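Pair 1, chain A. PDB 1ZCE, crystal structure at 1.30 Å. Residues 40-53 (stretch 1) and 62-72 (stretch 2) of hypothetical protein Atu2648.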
# COMPACT_ATOMS: atom_id res chain seq x y z
N ASN A 40 -1.65 -11.54 0.28
CA ASN A 40 -0.52 -10.62 0.35
C ASN A 40 -0.50 -10.02 1.75
O ASN A 40 0.57 -9.87 2.36
CB ASN A 40 -0.65 -9.53 -0.72
CG ASN A 40 -0.27 -10.03 -2.12
OD1 ASN A 40 -0.62 -9.43 -3.13
ND2 ASN A 40 0.46 -11.13 -2.16
N MSE A 41 -1.67 -9.69 2.29
CA MSE A 41 -1.71 -9.14 3.64
C MSE A 41 -1.24 -10.18 4.66
O MSE A 41 -0.56 -9.84 5.62
CB MSE A 41 -3.11 -8.62 3.98
CG MSE A 41 -3.45 -7.34 3.22
SE MSE A 41 -5.09 -6.45 3.79
CE MSE A 41 -6.34 -7.80 3.18
N ARG A 42 -1.60 -11.44 4.45
CA ARG A 42 -1.17 -12.50 5.36
C ARG A 42 0.35 -12.66 5.35
O ARG A 42 0.92 -13.20 6.29
CB ARG A 42 -1.81 -13.84 4.98
CG ARG A 42 -3.29 -13.92 5.25
CD ARG A 42 -3.84 -15.24 4.76
NE ARG A 42 -5.25 -15.38 5.09
CZ ARG A 42 -5.98 -16.45 4.79
NH1 ARG A 42 -5.42 -17.47 4.15
NH2 ARG A 42 -7.26 -16.50 5.13
N ALA A 43 1.00 -12.21 4.28
CA ALA A 43 2.45 -12.33 4.17
C ALA A 43 3.18 -11.15 4.80
O ALA A 43 4.41 -11.14 4.88
CB ALA A 43 2.84 -12.45 2.71
N MSE A 44 2.42 -10.16 5.27
CA MSE A 44 3.01 -8.96 5.86
C MSE A 44 3.41 -9.12 7.32
O MSE A 44 2.78 -9.85 8.08
CB MSE A 44 2.04 -7.79 5.74
CG MSE A 44 1.77 -7.38 4.31
SE MSE A 44 0.38 -6.06 4.18
CE MSE A 44 0.23 -6.04 2.26
N LYS A 45 4.48 -8.41 7.69
CA LYS A 45 4.97 -8.42 9.05
C LYS A 45 4.84 -7.01 9.62
O LYS A 45 4.73 -6.04 8.88
CB LYS A 45 6.44 -8.85 9.07
CG LYS A 45 6.69 -10.25 8.55
CD LYS A 45 8.15 -10.66 8.67
CE LYS A 45 8.41 -12.00 8.00
NZ LYS A 45 8.26 -11.93 6.53
N ILE A 46 4.83 -6.92 10.95
CA ILE A 46 4.75 -5.62 11.60
C ILE A 46 5.93 -4.79 11.13
O ILE A 46 7.06 -5.28 11.09
CB ILE A 46 4.82 -5.77 13.14
CG1 ILE A 46 3.58 -6.51 13.65
CG2 ILE A 46 4.95 -4.41 13.80
CD1 ILE A 46 2.28 -5.81 13.32
N GLY A 47 5.67 -3.55 10.74
CA GLY A 47 6.76 -2.70 10.28
C GLY A 47 6.98 -2.69 8.78
O GLY A 47 7.70 -1.83 8.27
N ASP A 48 6.40 -3.65 8.06
CA ASP A 48 6.56 -3.68 6.60
C ASP A 48 6.05 -2.36 6.04
O ASP A 48 4.96 -1.90 6.41
CB ASP A 48 5.77 -4.83 5.97
CG ASP A 48 6.52 -6.15 6.01
OD1 ASP A 48 7.63 -6.22 6.56
OD2 ASP A 48 5.99 -7.14 5.46
N LYS A 49 6.82 -1.77 5.14
CA LYS A 49 6.47 -0.50 4.53
C LYS A 49 5.80 -0.69 3.18
O LYS A 49 6.02 -1.70 2.50
CB LYS A 49 7.73 0.36 4.37
CG LYS A 49 8.49 0.58 5.67
CD LYS A 49 7.65 1.33 6.69
CE LYS A 49 8.45 1.71 7.93
NZ LYS A 49 9.00 0.53 8.66
N GLY A 50 4.98 0.27 2.80
CA GLY A 50 4.29 0.18 1.53
C GLY A 50 3.79 1.53 1.05
O GLY A 50 3.84 2.54 1.77
N PHE A 51 3.30 1.53 -0.19
CA PHE A 51 2.78 2.75 -0.80
C PHE A 51 1.28 2.87 -0.64
O PHE A 51 0.56 1.88 -0.72
CB PHE A 51 3.10 2.78 -2.29
CG PHE A 51 4.56 2.89 -2.61
CD1 PHE A 51 5.37 3.82 -1.97
CD2 PHE A 51 5.12 2.08 -3.60
CE1 PHE A 51 6.71 3.95 -2.30
CE2 PHE A 51 6.46 2.21 -3.94
CZ PHE A 51 7.26 3.15 -3.29
N PHE A 52 0.83 4.09 -0.38
CA PHE A 52 -0.59 4.38 -0.29
C PHE A 52 -0.83 5.03 -1.66
O PHE A 52 -0.29 6.10 -1.96
CB PHE A 52 -0.87 5.35 0.86
CG PHE A 52 -2.33 5.53 1.18
CD1 PHE A 52 -3.13 6.40 0.43
CD2 PHE A 52 -2.92 4.84 2.24
CE1 PHE A 52 -4.48 6.59 0.74
CE2 PHE A 52 -4.27 5.03 2.57
CZ PHE A 52 -5.05 5.89 1.82
N TYR A 53 -1.62 4.35 -2.48
CA TYR A 53 -1.91 4.79 -3.84
C TYR A 53 -3.37 5.13 -4.03
O TYR A 53 -4.24 4.32 -3.72
CB TYR A 53 -1.50 3.67 -4.81
CG TYR A 53 -1.86 3.91 -6.26
CD1 TYR A 53 -3.05 3.43 -6.80
CD2 TYR A 53 -1.00 4.61 -7.10
CE1 TYR A 53 -3.38 3.63 -8.14
CE2 TYR A 53 -1.31 4.82 -8.44
CZ TYR A 53 -2.50 4.33 -8.95
OH TYR A 53 -2.80 4.55 -10.28
N VAL A 62 0.85 8.68 -3.03
CA VAL A 62 0.87 9.89 -2.22
C VAL A 62 1.51 9.77 -0.85
O VAL A 62 1.76 10.78 -0.20
CB VAL A 62 -0.56 10.42 -2.03
CG1 VAL A 62 -1.12 10.85 -3.37
CG2 VAL A 62 -1.45 9.34 -1.42
N GLY A 63 1.79 8.55 -0.40
CA GLY A 63 2.40 8.40 0.90
C GLY A 63 2.93 7.02 1.17
O GLY A 63 2.74 6.09 0.38
N ILE A 64 3.61 6.89 2.30
CA ILE A 64 4.16 5.62 2.73
C ILE A 64 3.49 5.23 4.05
O ILE A 64 3.28 6.08 4.93
CB ILE A 64 5.69 5.71 2.94
CG1 ILE A 64 6.37 5.97 1.60
CG2 ILE A 64 6.21 4.43 3.58
CD1 ILE A 64 7.89 6.08 1.66
N VAL A 65 3.14 3.96 4.15
CA VAL A 65 2.50 3.43 5.35
C VAL A 65 3.29 2.25 5.87
O VAL A 65 4.24 1.79 5.25
CB VAL A 65 1.06 2.94 5.06
CG1 VAL A 65 0.17 4.11 4.67
CG2 VAL A 65 1.08 1.89 3.96
N GLU A 66 2.89 1.77 7.04
CA GLU A 66 3.51 0.61 7.65
C GLU A 66 2.42 -0.24 8.29
O GLU A 66 1.37 0.27 8.70
CB GLU A 66 4.53 1.03 8.71
CG GLU A 66 3.94 1.70 9.94
CD GLU A 66 5.00 2.16 10.92
OE1 GLU A 66 4.64 2.77 11.95
OE2 GLU A 66 6.20 1.93 10.66
N VAL A 67 2.68 -1.53 8.37
CA VAL A 67 1.74 -2.46 8.97
C VAL A 67 1.84 -2.33 10.49
O VAL A 67 2.94 -2.39 11.05
CB VAL A 67 2.07 -3.91 8.55
CG1 VAL A 67 1.20 -4.89 9.30
CG2 VAL A 67 1.88 -4.07 7.04
N CYS A 68 0.71 -2.13 11.16
CA CYS A 68 0.73 -2.00 12.61
C CYS A 68 -0.07 -3.09 13.32
O CYS A 68 -0.18 -3.10 14.55
CB CYS A 68 0.26 -0.62 13.05
SG CYS A 68 -1.32 -0.06 12.40
N ALA A 69 -0.64 -4.01 12.54
CA ALA A 69 -1.38 -5.15 13.08
C ALA A 69 -1.35 -6.26 12.04
O ALA A 69 -1.64 -6.03 10.86
CB ALA A 69 -2.82 -4.76 13.41
N LEU A 70 -0.99 -7.46 12.48
CA LEU A 70 -0.93 -8.62 11.60
C LEU A 70 -2.33 -9.05 11.18
O LEU A 70 -3.31 -8.67 11.81
CB LEU A 70 -0.23 -9.78 12.31
CG LEU A 70 1.25 -9.58 12.66
CD1 LEU A 70 1.74 -10.76 13.49
CD2 LEU A 70 2.07 -9.44 11.38
N SER A 71 -2.41 -9.84 10.12
CA SER A 71 -3.69 -10.32 9.61
C SER A 71 -4.60 -10.86 10.70
O SER A 71 -4.20 -11.71 11.50
CB SER A 71 -3.46 -11.42 8.57
OG SER A 71 -2.91 -10.89 7.39
N HIS A 72 -5.84 -10.38 10.70
CA HIS A 72 -6.84 -10.82 11.67
C HIS A 72 -8.19 -10.75 10.97
O HIS A 72 -8.33 -10.11 9.93
CB HIS A 72 -6.83 -9.88 12.88
CG HIS A 72 -7.21 -8.47 12.55
ND1 HIS A 72 -6.28 -7.49 12.29
CD2 HIS A 72 -8.42 -7.90 12.38
CE1 HIS A 72 -6.91 -6.37 11.97
NE2 HIS A 72 -8.21 -6.59 12.02
O HOH W 1 -0.00 -10.28 8.43
O HOH W 2 8.62 1.40 11.38

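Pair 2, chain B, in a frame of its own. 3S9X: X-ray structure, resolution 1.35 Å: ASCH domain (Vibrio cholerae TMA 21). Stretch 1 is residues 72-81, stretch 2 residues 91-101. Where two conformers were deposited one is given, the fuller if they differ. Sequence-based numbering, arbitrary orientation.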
# COMPACT_ATOMS: atom_id res chain seq x y z
N LEU B 72 -5.01 -10.38 -7.31
CA LEU B 72 -3.72 -10.34 -8.00
C LEU B 72 -2.60 -9.84 -7.08
O LEU B 72 -2.75 -8.84 -6.34
CB LEU B 72 -3.77 -9.43 -9.26
CG LEU B 72 -4.77 -9.75 -10.35
CD1 LEU B 72 -4.59 -8.96 -11.68
CD2 LEU B 72 -4.77 -11.29 -10.60
N MSE B 73 -1.49 -10.56 -7.13
CA MSE B 73 -0.34 -10.10 -6.33
C MSE B 73 0.14 -8.71 -6.74
O MSE B 73 0.12 -8.35 -7.93
CB MSE B 73 0.84 -11.06 -6.46
CG MSE B 73 0.62 -12.31 -5.61
SE MSE B 73 1.03 -12.11 -3.83
CE MSE B 73 2.94 -11.94 -3.99
N PRO B 74 0.60 -7.94 -5.77
CA PRO B 74 1.28 -6.69 -6.11
C PRO B 74 2.54 -6.95 -6.93
O PRO B 74 3.17 -7.99 -6.74
CB PRO B 74 1.60 -6.09 -4.76
CG PRO B 74 1.79 -7.17 -3.91
CD PRO B 74 0.68 -8.21 -4.34
N GLN B 75 2.85 -6.04 -7.84
CA GLN B 75 3.96 -6.16 -8.75
C GLN B 75 4.92 -4.99 -8.61
O GLN B 75 4.51 -3.83 -8.53
CB GLN B 75 3.49 -6.02 -10.24
CG GLN B 75 2.94 -7.09 -10.90
CD GLN B 75 2.22 -6.71 -12.18
OE1 GLN B 75 2.61 -5.77 -13.00
NE2 GLN B 75 1.17 -7.46 -12.43
N VAL B 76 6.21 -5.29 -8.65
CA VAL B 76 7.22 -4.30 -8.84
C VAL B 76 6.89 -3.42 -10.03
O VAL B 76 6.48 -3.95 -11.08
CB VAL B 76 8.64 -4.92 -8.89
CG1 VAL B 76 9.69 -3.93 -9.29
CG2 VAL B 76 8.98 -5.59 -7.53
N GLY B 77 7.03 -2.11 -9.87
CA GLY B 77 6.77 -1.16 -10.94
C GLY B 77 5.33 -0.65 -11.00
O GLY B 77 5.00 0.31 -11.76
N HIS B 78 4.41 -1.25 -10.23
CA HIS B 78 3.07 -0.71 -10.09
C HIS B 78 3.10 0.75 -9.60
O HIS B 78 3.83 1.05 -8.66
CB HIS B 78 2.30 -1.59 -9.08
CG HIS B 78 0.90 -1.14 -8.86
ND1 HIS B 78 -0.16 -1.53 -9.65
CD2 HIS B 78 0.35 -0.41 -7.85
CE1 HIS B 78 -1.28 -1.02 -9.18
NE2 HIS B 78 -1.00 -0.34 -8.07
N LEU B 79 2.19 1.56 -10.13
CA LEU B 79 1.96 2.89 -9.63
C LEU B 79 0.58 2.98 -8.96
O LEU B 79 -0.42 2.59 -9.51
CB LEU B 79 1.94 3.92 -10.78
CG LEU B 79 3.25 4.13 -11.50
CD1 LEU B 79 3.05 5.08 -12.70
CD2 LEU B 79 4.28 4.74 -10.54
N GLN B 80 0.60 3.52 -7.75
CA GLN B 80 -0.62 3.79 -7.00
C GLN B 80 -0.69 5.32 -6.77
O GLN B 80 0.22 5.91 -6.16
CB GLN B 80 -0.72 3.06 -5.68
CG GLN B 80 -1.90 3.42 -4.86
CD GLN B 80 -2.05 2.73 -3.55
OE1 GLN B 80 -1.42 1.67 -3.33
NE2 GLN B 80 -2.90 3.29 -2.65
N VAL B 81 -1.83 5.90 -7.16
CA VAL B 81 -2.19 7.20 -6.72
C VAL B 81 -2.69 7.02 -5.29
O VAL B 81 -3.74 6.39 -5.07
CB VAL B 81 -3.24 7.93 -7.61
CG1 VAL B 81 -3.55 9.28 -7.02
CG2 VAL B 81 -2.76 7.96 -9.08
N CYS B 91 -0.17 11.82 -3.35
CA CYS B 91 1.11 11.50 -3.98
C CYS B 91 0.91 10.24 -4.83
O CYS B 91 -0.13 9.64 -4.83
CB CYS B 91 2.23 11.39 -2.97
SG CYS B 91 2.06 10.03 -1.82
N ILE B 92 1.97 9.90 -5.58
CA ILE B 92 1.98 8.69 -6.35
C ILE B 92 3.20 7.86 -5.88
O ILE B 92 4.31 8.42 -5.81
CB ILE B 92 2.04 8.91 -7.89
CG1 ILE B 92 0.92 9.85 -8.31
CG2 ILE B 92 1.97 7.58 -8.66
CD1 ILE B 92 0.83 10.17 -9.79
N ILE B 93 2.98 6.57 -5.65
CA ILE B 93 4.02 5.67 -5.27
C ILE B 93 4.27 4.62 -6.31
O ILE B 93 3.34 4.28 -7.07
CB ILE B 93 3.79 5.04 -3.91
CG1 ILE B 93 2.51 4.19 -3.87
CG2 ILE B 93 3.83 6.07 -2.77
CD1 ILE B 93 2.21 3.41 -2.61
N GLU B 94 5.51 4.10 -6.37
CA GLU B 94 5.91 3.04 -7.31
C GLU B 94 6.43 1.91 -6.41
O GLU B 94 7.30 2.10 -5.54
CB GLU B 94 7.06 3.49 -8.24
CG GLU B 94 7.43 2.41 -9.23
CD GLU B 94 8.41 2.89 -10.24
OE1 GLU B 94 8.40 4.07 -10.64
OE2 GLU B 94 9.14 2.00 -10.76
N ILE B 95 5.87 0.72 -6.59
CA ILE B 95 6.33 -0.46 -5.89
C ILE B 95 7.76 -0.83 -6.30
O ILE B 95 8.01 -0.97 -7.49
CB ILE B 95 5.36 -1.63 -6.11
CG1 ILE B 95 3.99 -1.29 -5.49
CG2 ILE B 95 5.99 -2.97 -5.52
CD1 ILE B 95 2.91 -2.39 -5.47
N THR B 96 8.63 -1.07 -5.32
CA THR B 96 10.02 -1.37 -5.56
C THR B 96 10.42 -2.81 -5.18
O THR B 96 11.35 -3.33 -5.77
CB THR B 96 10.97 -0.36 -4.85
OG1 THR B 96 10.66 -0.47 -3.49
CG2 THR B 96 10.76 1.09 -5.37
N SER B 97 9.64 -3.49 -4.34
CA SER B 97 9.89 -4.88 -3.99
C SER B 97 8.68 -5.51 -3.39
O SER B 97 7.85 -4.82 -2.79
CB SER B 97 11.07 -5.02 -3.03
OG SER B 97 10.81 -4.55 -1.76
N VAL B 98 8.58 -6.81 -3.53
CA VAL B 98 7.48 -7.65 -2.99
C VAL B 98 8.09 -8.94 -2.44
O VAL B 98 8.97 -9.54 -3.06
CB VAL B 98 6.44 -7.95 -4.06
CG1 VAL B 98 5.32 -8.84 -3.51
CG2 VAL B 98 5.85 -6.71 -4.63
N SER B 99 7.71 -9.30 -1.23
CA SER B 99 8.17 -10.56 -0.63
C SER B 99 7.17 -11.02 0.41
O SER B 99 6.12 -10.39 0.56
CB SER B 99 9.55 -10.36 0.03
OG SER B 99 9.43 -9.62 1.22
N LYS B 100 7.46 -12.17 1.02
CA LYS B 100 6.56 -12.73 2.05
C LYS B 100 7.26 -13.01 3.37
O LYS B 100 8.44 -13.34 3.37
CB LYS B 100 5.89 -14.03 1.59
CG LYS B 100 5.14 -13.91 0.29
CD LYS B 100 4.51 -15.19 -0.14
CE LYS B 100 3.83 -15.09 -1.46
NZ LYS B 100 4.79 -15.05 -2.61
N CYS B 101 6.52 -12.86 4.46
CA CYS B 101 7.03 -13.32 5.78
C CYS B 101 5.87 -13.54 6.69
O CYS B 101 4.79 -13.03 6.46
CB CYS B 101 8.01 -12.36 6.53
SG CYS B 101 7.15 -10.90 7.30

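Where do the two contacts differ most sharply? At the position shared by K49(A) and L79(B), each of which faces a glutamate across the strands. In pair 1, K49(A) meets E66(A) as a charged partner: NZ of K49(A) lies 3.7 Å from OE2 of E66(A), a long salt bridge, and water 2 spans the gap, accepting from NZ of K49(A) at 2.9 Å and donating to OE2 of E66(A) at 2.6 Å. The same ammonium also donates to the carbonyl O of G47(A), 2.7 Å from NZ of K49(A), so the lysine is tied back to its own turn. In pair 2, L79(B) has no charge to offer E94(B). Its CD2 packs instead 3.8 Å from CB of E94(B) and 4.1 Å from CG2 of I92(B), using the aliphatic base of the glutamate.

What backbone do they share? Both have a type II turn, K45(A) to D48(A) or Q75(B) to H78(B), leading into a strand that runs antiparallel to the second stretch; fourteen central residues superpose to 0.5 Å. The matched glycines, G47(A) and G77(B), have positive phi, where a CB would jam against the preceding carbonyl. Each glycine N donates across the contact, G47(A) N to V67(A) O at 3.0 Å and G77(B) N to I95(B) O at 2.8 Å. The next residue accepts in return, from V67(A) N to D48(A) O at 3.0 Å and from I95(B) N to H78(B) O at 2.9 Å, so the turn is clamped to one residue of the partner.

How is the space around that residue filled? V67(A) and I95(B) both point toward the turn. In pair 1, CG2 of V67(A) touches SE of the selenomethionine M44(A) at 3.8 Å. The matching P74(B) is compact, and the longer isoleucine reaches it, CD1 of I95(B) lying 4.0 Å from CB of P74(B). Both residues at the turn's last position pack through CB, D48(A) CB 4.1 Å from CG2 of V67(A) and H78(B) CB 3.7 Å from CD1 of I95(B); D48(A) also accepts from N of K45(A) through OD2 at 3.0 Å, bracing the turn.

What happens at the matched pair G50(A) and Q80(B)? The backbone pairing is the same, with V65(A) N to G50(A) O and I93(B) N to Q80(B) O both at 2.9 Å. G50(A) has no side chain to set against V65(A); an ideal CB would lie 4.1 Å from CG2 of V65(A). Q80(B) does have one, and its CB lies 3.9 Å from CG1 of I93(B).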